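Side-chain contacts in BAR/IMD domain-containing adapter protein 2-like 2 (Mus musculus, PDB 3OK8), which binds phosphoinositides and induces planar or gently curved membrane structures through its dimeric I-BAR (IMD) domain, the part present here: residues Ala4-Met7 and Asp8-Arg12; Glu51-Phe54 and Ser55-Lys59; Arg162-Ala165 and Gln166-Phe170; Gly209-Gln212 and Asn213-Leu216. One frame throughout, in Å; residues are numbered along the deposited sequence.

Interaction 1: Ala4-Met7 and Asp8-Arg12; sequences APEM and DQFYR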
loop_
_atom_site.group_PDB
_atom_site.type_symbol
_atom_site.label_atom_id
_atom_site.label_comp_id
_atom_site.label_asym_id
_atom_site.label_seq_id
_atom_site.Cartn_x
_atom_site.Cartn_y
_atom_site.Cartn_z
ATOM N N ALA A 4 12.713 38.400 -42.363
ATOM C CA ALA A 4 13.995 38.129 -41.726
ATOM C C ALA A 4 13.864 38.143 -40.215
ATOM O O ALA A 4 14.315 37.209 -39.551
ATOM C CB ALA A 4 15.051 39.123 -42.177
ATOM N N PRO A 5 13.243 39.203 -39.661
ATOM C CA PRO A 5 13.058 39.297 -38.207
ATOM C C PRO A 5 12.083 38.232 -37.713
ATOM O O PRO A 5 12.329 37.582 -36.691
ATOM C CB PRO A 5 12.449 40.697 -38.020
ATOM C CG PRO A 5 12.756 41.432 -39.273
ATOM C CD PRO A 5 12.711 40.392 -40.345
ATOM N N GLU A 6 10.990 38.055 -38.450
ATOM C CA GLU A 6 10.008 37.027 -38.134
ATOM C C GLU A 6 10.615 35.627 -38.186
ATOM O O GLU A 6 10.127 34.706 -37.528
ATOM C CB GLU A 6 8.818 37.110 -39.089
ATOM C CG GLU A 6 7.755 36.048 -38.834
ATOM C CD GLU A 6 6.499 36.264 -39.662
ATOM O OE1 GLU A 6 5.799 35.272 -39.968
ATOM O OE2 GLU A 6 6.206 37.427 -40.011
ATOM N N MET A 7 11.683 35.467 -38.960
ATOM C CA MET A 7 12.274 34.146 -39.150
ATOM C C MET A 7 13.242 33.706 -38.065
ATOM O O MET A 7 13.294 32.519 -37.741
ATOM C CB MET A 7 12.927 34.018 -40.517
ATOM C CG MET A 7 11.939 33.738 -41.606
ATOM S SD MET A 7 12.526 32.420 -42.660
ATOM C CE MET A 7 11.907 32.983 -44.250
ATOM N N ASP A 8 14.013 34.634 -37.507
ATOM C CA ASP A 8 14.820 34.283 -36.348
ATOM C C ASP A 8 13.883 33.982 -35.175
ATOM O O ASP A 8 14.263 33.314 -34.214
ATOM C CB ASP A 8 15.817 35.383 -35.985
ATOM C CG ASP A 8 17.002 34.853 -35.181
ATOM O OD1 ASP A 8 17.178 35.270 -34.014
ATOM O OD2 ASP A 8 17.751 34.005 -35.717
ATOM N N GLN A 9 12.653 34.480 -35.267
ATOM C CA GLN A 9 11.620 34.170 -34.284
ATOM C C GLN A 9 11.239 32.693 -34.361
ATOM O O GLN A 9 11.329 31.966 -33.380
ATOM C CB GLN A 9 10.390 35.052 -34.507
ATOM C CG GLN A 9 9.083 34.436 -34.040
ATOM C CD GLN A 9 8.990 34.329 -32.530
ATOM O OE1 GLN A 9 9.755 34.975 -31.803
ATOM N NE2 GLN A 9 8.046 33.516 -32.048
ATOM N N PHE A 10 10.808 32.250 -35.533
ATOM C CA PHE A 10 10.538 30.839 -35.734
ATOM C C PHE A 10 11.739 30.018 -35.306
ATOM O O PHE A 10 11.609 29.033 -34.574
ATOM C CB PHE A 10 10.179 30.554 -37.191
ATOM C CG PHE A 10 8.731 30.762 -37.499
ATOM C CD1 PHE A 10 7.866 29.687 -37.571
ATOM C CD2 PHE A 10 8.229 32.034 -37.688
ATOM C CE1 PHE A 10 6.526 29.876 -37.846
ATOM C CE2 PHE A 10 6.890 32.234 -37.964
ATOM C CZ PHE A 10 6.037 31.153 -38.044
ATOM N N TYR A 11 12.912 30.436 -35.751
ATOM C CA TYR A 11 14.132 29.720 -35.423
ATOM C C TYR A 11 14.304 29.596 -33.925
ATOM O O TYR A 11 14.634 28.524 -33.428
ATOM C CB TYR A 11 15.360 30.413 -35.988
ATOM C CG TYR A 11 16.627 29.739 -35.547
ATOM C CD1 TYR A 11 17.101 28.623 -36.216
ATOM C CD2 TYR A 11 17.337 30.196 -34.442
ATOM C CE1 TYR A 11 18.253 27.986 -35.814
ATOM C CE2 TYR A 11 18.490 29.567 -34.031
ATOM C CZ TYR A 11 18.943 28.460 -34.722
ATOM O OH TYR A 11 20.093 27.817 -34.335
ATOM N N ARG A 12 14.102 30.701 -33.215
ATOM C CA ARG A 12 14.250 30.720 -31.760
ATOM C C ARG A 12 13.168 29.900 -31.059
ATOM O O ARG A 12 13.450 29.186 -30.102
ATOM C CB ARG A 12 14.254 32.159 -31.231
ATOM C CG ARG A 12 15.613 32.847 -31.310
ATOM C CD ARG A 12 15.506 34.371 -31.430
ATOM N NE ARG A 12 14.234 34.898 -30.939
ATOM C CZ ARG A 12 13.451 35.742 -31.612
ATOM N NH1 ARG A 12 13.812 36.188 -32.814
ATOM N NH2 ARG A 12 12.309 36.156 -31.073
#
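Glu6 and Phe10, one helical turn apart, lie side by side and point the same way in the first turns of helix 5-66. The ring meets its neighbour by an edge: CD2 of Phe10 is 3.3 Å from Glu6 O, which lies in the ring plane, and CE2 is 3.8 Å from Glu6 OE1, with carboxylate and ring planes only 22° apart. The phenyl ring gets there because CG of Phe10 sits beside the backbone N, opposite the carbonyl carbon (chi1 -85°). On the packed side, buried Met7 turns into the bundle, a place suited to its flexible apolar chain, and its carbonyl takes Tyr11 N at 2.9 Å in a nearly straight bond. Phe10 packs on Val171 and makes a cation-pi contact with Lys175, both of helix 153-217. The other side is looser. Ala4 and Pro5 are exposed, their carbonyls hold Asp8 N and Gln9 N weakly, and the salt bridge from Arg12 NH1 to Asp8 OD1 is long at 3.7 Å. Replacing Phe10 with alanine would probably open a gap beside Val171 and leave Lys175 without its aromatic partner. The apolar flank, Met7 and Phe10, thus seats the start of the helix on helix 153-217, while the polar flank is held by weak or long bonds alone.

Interaction 2: Glu51-Phe54 and Ser55-Lys59; sequences EVYF and SAIQK
Tyr53 and Ile57 meet one turn apart on helix 5-66, within the I-BAR fold, an antiparallel dimer of three-helix bundles. Ile57 can be followed outward. Its CB lies 3.6 Å from Phe54 O and 4.2 Å from Phe54 CD1, in an oblique approach to that ring. The CG2 branch only skirts Phe54 O. The CG1 branch turns back (chi2 83°) and carries the terminal CD1 of Ile57 over one face of the Tyr53 ring, where it comes within 3.3 Å of Tyr53 CE1 and touches Tyr53 CD1, CZ and OH less closely; the same methyl is 3.5 Å from Tyr53 O. A beta-branched chain suits this place, since one branch can cover the phenol while the other stays beside the helix. The phenol itself has CG opposite its backbone N (chi1 -175°), and its hydroxyl reaches His193 of the second subunit in a hydrogen bond, so a buried polar tip is satisfied at the dimer interface. Ile57 and Tyr53 both pack on Leu32 of that subunit, and small Ala56 lets Leu35 of the same subunit come close. Phe54 turns to helix 71-147 instead, against Ser81 and Gln84, with Tyr53 CD1 resting 3.7 Å above its ring plane near the rim. The backbone keeps its helical bonds throughout; Ile57 N binds Tyr53 O in the carbonyl plane, whereas Ser55 N stands well above that of Glu51. Val52 O takes two donors, Ala56 N at 3.2 Å and a water that donates to it from 2.6 Å.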
loop_
_atom_site.group_PDB
_atom_site.type_symbol
_atom_site.label_atom_id
_atom_site.label_comp_id
_atom_site.label_asym_id
_atom_site.label_seq_id
_atom_site.Cartn_x
_atom_site.Cartn_y
_atom_site.Cartn_z
ATOM N N GLU A 51 3.717 -9.619 5.272
ATOM C CA GLU A 51 3.809 -11.064 5.287
ATOM C C GLU A 51 4.292 -11.608 6.642
ATOM O O GLU A 51 3.830 -12.659 7.093
ATOM C CB GLU A 51 4.702 -11.537 4.140
ATOM C CG GLU A 51 4.930 -13.039 4.087
ATOM C CD GLU A 51 3.734 -13.816 3.548
ATOM O OE1 GLU A 51 2.922 -13.237 2.785
ATOM O OE2 GLU A 51 3.621 -15.018 3.879
ATOM N N VAL A 52 5.203 -10.890 7.293
ATOM C CA VAL A 52 5.718 -11.326 8.589
ATOM C C VAL A 52 4.670 -11.096 9.675
ATOM O O VAL A 52 4.461 -11.943 10.541
ATOM C CB VAL A 52 7.055 -10.644 8.968
ATOM C CG1 VAL A 52 8.160 -11.065 8.011
ATOM C CG2 VAL A 52 6.918 -9.131 8.966
ATOM N N TYR A 53 4.000 -9.953 9.623
ATOM C CA TYR A 53 2.882 -9.703 10.518
ATOM C C TYR A 53 1.776 -10.760 10.432
ATOM O O TYR A 53 1.335 -11.319 11.449
ATOM C CB TYR A 53 2.282 -8.343 10.219
ATOM C CG TYR A 53 1.188 -7.946 11.175
ATOM C CD1 TYR A 53 -0.157 -8.145 10.856
ATOM C CD2 TYR A 53 1.497 -7.351 12.388
ATOM C CE1 TYR A 53 -1.160 -7.758 11.738
ATOM C CE2 TYR A 53 0.508 -6.956 13.268
ATOM C CZ TYR A 53 -0.813 -7.169 12.950
ATOM O OH TYR A 53 -1.770 -6.767 13.853
ATOM N N PHE A 54 1.298 -11.033 9.226
ATOM C CA PHE A 54 0.179 -11.970 9.107
ATOM C C PHE A 54 0.579 -13.434 9.291
ATOM O O PHE A 54 -0.239 -14.264 9.681
ATOM C CB PHE A 54 -0.658 -11.713 7.856
ATOM C CG PHE A 54 -1.673 -10.622 8.055
ATOM C CD1 PHE A 54 -2.846 -10.867 8.757
ATOM C CD2 PHE A 54 -1.433 -9.341 7.601
ATOM C CE1 PHE A 54 -3.783 -9.854 8.973
ATOM C CE2 PHE A 54 -2.368 -8.328 7.804
ATOM C CZ PHE A 54 -3.538 -8.585 8.490
ATOM N N SER A 55 1.837 -13.744 9.019
ATOM C CA SER A 55 2.386 -15.053 9.308
ATOM C C SER A 55 2.335 -15.293 10.814
ATOM O O SER A 55 2.204 -16.425 11.285
ATOM C CB SER A 55 3.827 -15.110 8.814
ATOM O OG SER A 55 4.561 -16.096 9.498
ATOM N N ALA A 56 2.447 -14.208 11.572
ATOM C CA ALA A 56 2.396 -14.305 13.025
ATOM C C ALA A 56 0.949 -14.384 13.478
ATOM O O ALA A 56 0.652 -15.057 14.456
ATOM C CB ALA A 56 3.110 -13.138 13.686
ATOM N N ILE A 57 0.035 -13.728 12.768
ATOM C CA ILE A 57 -1.373 -13.930 13.084
ATOM C C ILE A 57 -1.779 -15.366 12.778
ATOM O O ILE A 57 -2.523 -15.968 13.538
ATOM C CB ILE A 57 -2.330 -13.001 12.352
ATOM C CG1 ILE A 57 -2.678 -11.794 13.222
ATOM C CG2 ILE A 57 -3.633 -13.753 12.083
ATOM C CD1 ILE A 57 -1.679 -10.693 13.177
ATOM N N GLN A 58 -1.282 -15.914 11.673
ATOM C CA GLN A 58 -1.520 -17.316 11.338
ATOM C C GLN A 58 -1.115 -18.249 12.496
ATOM O O GLN A 58 -1.882 -19.145 12.866
ATOM C CB GLN A 58 -0.788 -17.676 10.042
ATOM C CG GLN A 58 -1.098 -19.035 9.476
ATOM C CD GLN A 58 -0.212 -19.366 8.297
ATOM O OE1 GLN A 58 0.703 -20.181 8.414
ATOM N NE2 GLN A 58 -0.463 -18.719 7.149
ATOM N N LYS A 59 0.060 -18.030 13.087
ATOM C CA LYS A 59 0.503 -18.842 14.239
ATOM C C LYS A 59 -0.392 -18.766 15.477
ATOM O O LYS A 59 -0.774 -19.795 16.026
ATOM C CB LYS A 59 1.953 -18.564 14.628
ATOM C CG LYS A 59 2.895 -19.598 14.080
ATOM C CD LYS A 59 2.446 -19.976 12.675
ATOM C CE LYS A 59 3.248 -21.139 12.105
ATOM N NZ LYS A 59 2.742 -21.581 10.767
HETATM O O HOH W 1 6.180 -13.801 11.274
#

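Interaction 3: Arg162-Ala165 and Gln166-Phe170; sequences RLHA and QMQAF
The imidazole of His164 has the chain of Gln168 over one of its faces, CG being the atom that lies there. The terminal amide of Gln168 follows, turned 38° from the ring plane and close to one corner of it: NE2 is 3.6 Å from His164 CE1. This is van der Waals contact between flat polar groups, without a hydrogen bond across. At the guanidinium of Arg162 it is the edge that is met. NE2 of Gln166 lies near its plane, 4.0 Å from Arg162 NH2, and the amide is turned 65° from it; two donors face each other, so the pair is mere adjacency, and Arg162 NH1 has a weak bond to Ser159 OG instead. Gln166 reaches this spot as an extended chain running back along the helix, its CG opposite the carbonyl carbon (chi1 -61°). The route passes Arg162 O, with CG at 3.1 Å, and places OE1 3.8 Å from Leu163 CD1. A long amide suits the position, since its methylenes can lie along Arg162 O while the side chain still reaches Arg131 of helix 71-147. Beneath the side chains four i to i+4 bonds link the two segments, that from Gln166 N to Arg162 O being nearly straight. Within the bundle, this part of helix 153-217 sits against both other helices of its chain: Leu163 packs on Leu135 and Met167 on Tyr128 of helix 71-147, while His164, Met167 and Gln168 meet Met7 of helix 5-66.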
loop_
_atom_site.group_PDB
_atom_site.type_symbol
_atom_site.label_atom_id
_atom_site.label_comp_id
_atom_site.label_asym_id
_atom_site.label_seq_id
_atom_site.Cartn_x
_atom_site.Cartn_y
_atom_site.Cartn_z
ATOM N N ARG A 162 11.176 32.817 -54.520
ATOM C CA ARG A 162 10.768 31.434 -54.265
ATOM C C ARG A 162 11.607 30.827 -53.144
ATOM O O ARG A 162 11.113 30.032 -52.343
ATOM C CB ARG A 162 10.875 30.569 -55.525
ATOM C CG ARG A 162 12.262 30.001 -55.764
ATOM C CD ARG A 162 12.403 29.409 -57.159
ATOM N NE ARG A 162 13.768 29.539 -57.668
ATOM C CZ ARG A 162 14.768 28.727 -57.334
ATOM N NH1 ARG A 162 15.980 28.919 -57.840
ATOM N NH2 ARG A 162 14.555 27.727 -56.487
ATOM N N LEU A 163 12.879 31.213 -53.095
ATOM C CA LEU A 163 13.803 30.737 -52.072
ATOM C C LEU A 163 13.335 31.153 -50.673
ATOM O O LEU A 163 13.484 30.410 -49.704
ATOM C CB LEU A 163 15.198 31.286 -52.352
ATOM C CG LEU A 163 16.408 30.396 -52.081
ATOM C CD1 LEU A 163 16.185 29.000 -52.635
ATOM C CD2 LEU A 163 17.637 31.030 -52.712
ATOM N N HIS A 164 12.758 32.346 -50.587
ATOM C CA HIS A 164 12.204 32.870 -49.350
ATOM C C HIS A 164 10.858 32.240 -49.021
ATOM O O HIS A 164 10.508 32.098 -47.848
ATOM C CB HIS A 164 12.034 34.378 -49.452
ATOM C CG HIS A 164 11.396 34.999 -48.249
ATOM N ND1 HIS A 164 10.073 35.379 -48.222
ATOM C CD2 HIS A 164 11.904 35.310 -47.033
ATOM C CE1 HIS A 164 9.791 35.901 -47.040
ATOM N NE2 HIS A 164 10.885 35.873 -46.302
ATOM N N ALA A 165 10.094 31.881 -50.051
ATOM C CA ALA A 165 8.823 31.199 -49.839
ATOM C C ALA A 165 9.065 29.800 -49.259
ATOM O O ALA A 165 8.387 29.387 -48.318
ATOM C CB ALA A 165 8.021 31.126 -51.139
ATOM N N GLN A 166 10.047 29.094 -49.818
ATOM C CA GLN A 166 10.438 27.766 -49.357
ATOM C C GLN A 166 10.930 27.774 -47.910
ATOM O O GLN A 166 10.657 26.845 -47.135
ATOM C CB GLN A 166 11.531 27.205 -50.260
ATOM C CG GLN A 166 11.100 27.049 -51.698
ATOM C CD GLN A 166 12.227 26.592 -52.597
ATOM O OE1 GLN A 166 13.378 26.471 -52.171
ATOM N NE2 GLN A 166 11.900 26.329 -53.850
ATOM N N MET A 167 11.665 28.821 -47.552
ATOM C CA MET A 167 12.134 28.965 -46.184
ATOM C C MET A 167 10.982 29.249 -45.219
ATOM O O MET A 167 10.999 28.786 -44.081
ATOM C CB MET A 167 13.218 30.039 -46.075
ATOM C CG MET A 167 13.936 30.031 -44.730
ATOM S SD MET A 167 15.522 30.874 -44.758
ATOM C CE MET A 167 16.089 30.662 -43.065
ATOM N N GLN A 168 9.985 30.007 -45.666
ATOM C CA GLN A 168 8.804 30.232 -44.839
ATOM C C GLN A 168 8.101 28.903 -44.582
ATOM O O GLN A 168 7.701 28.609 -43.454
ATOM C CB GLN A 168 7.834 31.213 -45.499
ATOM C CG GLN A 168 8.237 32.677 -45.373
ATOM C CD GLN A 168 7.224 33.624 -45.998
ATOM O OE1 GLN A 168 6.726 33.380 -47.096
ATOM N NE2 GLN A 168 6.914 34.710 -45.296
ATOM N N ALA A 169 7.964 28.106 -45.639
ATOM C CA ALA A 169 7.317 26.803 -45.561
ATOM C C ALA A 169 8.036 25.891 -44.582
ATOM O O ALA A 169 7.420 25.370 -43.658
ATOM C CB ALA A 169 7.264 26.156 -46.926
ATOM N N PHE A 170 9.334 25.703 -44.814
ATOM C CA PHE A 170 10.215 24.880 -43.982
ATOM C C PHE A 170 10.201 25.291 -42.508
ATOM O O PHE A 170 9.938 24.479 -41.634
ATOM C CB PHE A 170 11.645 24.932 -44.546
ATOM C CG PHE A 170 12.733 24.666 -43.528
ATOM C CD1 PHE A 170 13.279 25.703 -42.784
ATOM C CD2 PHE A 170 13.240 23.389 -43.350
ATOM C CE1 PHE A 170 14.284 25.470 -41.868
ATOM C CE2 PHE A 170 14.244 23.152 -42.437
ATOM C CZ PHE A 170 14.770 24.195 -41.694
#

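Interaction 4: Gly209-Gln212 and Asn213-Leu216; sequences GMLQ and NRVL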
loop_
_atom_site.group_PDB
_atom_site.type_symbol
_atom_site.label_atom_id
_atom_site.label_comp_id
_atom_site.label_asym_id
_atom_site.label_seq_id
_atom_site.Cartn_x
_atom_site.Cartn_y
_atom_site.Cartn_z
ATOM N N GLY A 209 -13.858 -6.932 -3.707
ATOM C CA GLY A 209 -14.659 -8.122 -3.911
ATOM C C GLY A 209 -14.620 -9.086 -2.733
ATOM O O GLY A 209 -15.658 -9.435 -2.182
ATOM N N MET A 210 -13.426 -9.513 -2.334
ATOM C CA MET A 210 -13.314 -10.514 -1.281
ATOM C C MET A 210 -13.557 -9.983 0.118
ATOM O O MET A 210 -13.913 -10.744 1.010
ATOM C CB MET A 210 -11.972 -11.232 -1.334
ATOM C CG MET A 210 -10.800 -10.327 -1.466
ATOM S SD MET A 210 -9.538 -11.230 -2.368
ATOM C CE MET A 210 -8.773 -12.128 -1.027
ATOM N N LEU A 211 -13.362 -8.690 0.323
ATOM C CA LEU A 211 -13.562 -8.130 1.648
ATOM C C LEU A 211 -15.033 -7.920 1.968
ATOM O O LEU A 211 -15.403 -7.838 3.134
ATOM C CB LEU A 211 -12.774 -6.834 1.838
ATOM C CG LEU A 211 -11.277 -7.033 2.075
ATOM C CD1 LEU A 211 -10.645 -5.756 2.578
ATOM C CD2 LEU A 211 -11.037 -8.159 3.074
ATOM N N GLN A 212 -15.876 -7.856 0.944
ATOM C CA GLN A 212 -17.297 -7.632 1.173
ATOM C C GLN A 212 -17.932 -8.892 1.744
ATOM O O GLN A 212 -18.946 -8.831 2.451
ATOM C CB GLN A 212 -17.992 -7.191 -0.119
ATOM C CG GLN A 212 -17.412 -5.896 -0.661
ATOM C CD GLN A 212 -18.331 -5.188 -1.637
ATOM O OE1 GLN A 212 -18.729 -4.048 -1.412
ATOM N NE2 GLN A 212 -18.679 -5.864 -2.717
ATOM N N ASN A 213 -17.328 -10.034 1.436
ATOM C CA ASN A 213 -17.789 -11.287 1.991
ATOM C C ASN A 213 -16.995 -11.678 3.238
ATOM O O ASN A 213 -17.599 -12.064 4.224
ATOM C CB ASN A 213 -17.806 -12.398 0.934
ATOM C CG ASN A 213 -16.440 -12.989 0.685
ATOM O OD1 ASN A 213 -15.927 -13.770 1.492
ATOM N ND2 ASN A 213 -15.838 -12.620 -0.437
ATOM N N ARG A 214 -15.665 -11.553 3.223
ATOM C CA ARG A 214 -14.891 -11.900 4.404
ATOM C C ARG A 214 -15.470 -11.221 5.636
ATOM O O ARG A 214 -15.724 -11.873 6.633
ATOM C CB ARG A 214 -13.416 -11.518 4.250
ATOM C CG ARG A 214 -12.644 -12.281 3.184
ATOM C CD ARG A 214 -12.869 -13.770 3.237
ATOM N NE ARG A 214 -11.981 -14.467 2.310
ATOM C CZ ARG A 214 -12.111 -14.446 0.984
ATOM N NH1 ARG A 214 -11.254 -15.111 0.222
ATOM N NH2 ARG A 214 -13.096 -13.757 0.416
ATOM N N VAL A 215 -15.677 -9.911 5.563
ATOM C CA VAL A 215 -16.224 -9.175 6.705
ATOM C C VAL A 215 -17.540 -9.779 7.233
ATOM O O VAL A 215 -17.859 -9.677 8.420
ATOM C CB VAL A 215 -16.388 -7.659 6.408
ATOM C CG1 VAL A 215 -15.037 -7.046 5.973
ATOM C CG2 VAL A 215 -17.467 -7.413 5.345
ATOM N N LEU A 216 -18.295 -10.410 6.345
ATOM C CA LEU A 216 -19.539 -11.071 6.725
ATOM C C LEU A 216 -19.283 -12.452 7.334
ATOM O O LEU A 216 -19.896 -12.821 8.342
ATOM C CB LEU A 216 -20.467 -11.188 5.513
ATOM C CG LEU A 216 -21.059 -9.875 5.001
ATOM C CD1 LEU A 216 -21.651 -10.055 3.607
ATOM C CD2 LEU A 216 -22.099 -9.339 5.983
#
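Met210 and Arg214 are brought together by the first torsion of Met210, which wedges CG between its own backbone N and carbonyl carbon (chi1 48°), and by a bend at its chi3, met by a bend of Arg214 at chi2 (-47°). The arginine has two conformers, and its side-chain contacts here belong to the one described. The two side chains pass at a slant, so that CE of the methionine rests over one face of the guanidinium, 4.1 Å from Arg214 NH1, while Met210 CB is 3.3 Å from Arg214 NH2. Methionine suits this place because its long flexible chain can bend its terminal methyl over the flat cation. Met210 O receives Arg214 N at 2.9 Å in a nearly straight bond (166°). It also takes Arg214 NH2, weakly. The same amino group donates weakly to Asn213 OD1 at 3.0 Å. Were Asn213 an alanine, Arg214 NH2 would probably lose this acceptor and the guanidinium would be freer to turn. The backbone is stretched here, with Asn213 N 4.0 Å from Gly209 O, and Leu216 N turns to Asn213 O in a weak i to i+3 bond as helix 153-217 nears its end. Towards helix 71-147, Met210 packs on Thr83, His86 and Leu87, and Arg214 joins it on Thr83. The second subunit meets another side: its Phe200 touches Leu211, its Leu201 Gln212 and its Asn198 Val215.

In the fold
The four contacts fall into two pairs at opposite sides of the chain's centre. Interactions 1 and 3, with centres 13 Å apart, touch through one residue: Met7 SD lies 3.5 Å from Met167 CG, and Met7 CE 3.6 Å from His164 CD2, which ties helix 5-66 to helix 153-217. Interactions 2 and 4 have centres 20 Å apart and nearest atoms about 9 Å apart; they do not touch, but both meet the second subunit. Helix 5-66 joins interactions 1 and 2 over about 68 Å between centres, and helix 153-217 joins 3 and 4 over about 69 Å. The side chains of Phe54 and Leu211 each come within about 4 Å of a bound glycerol, probably a crystallisation additive.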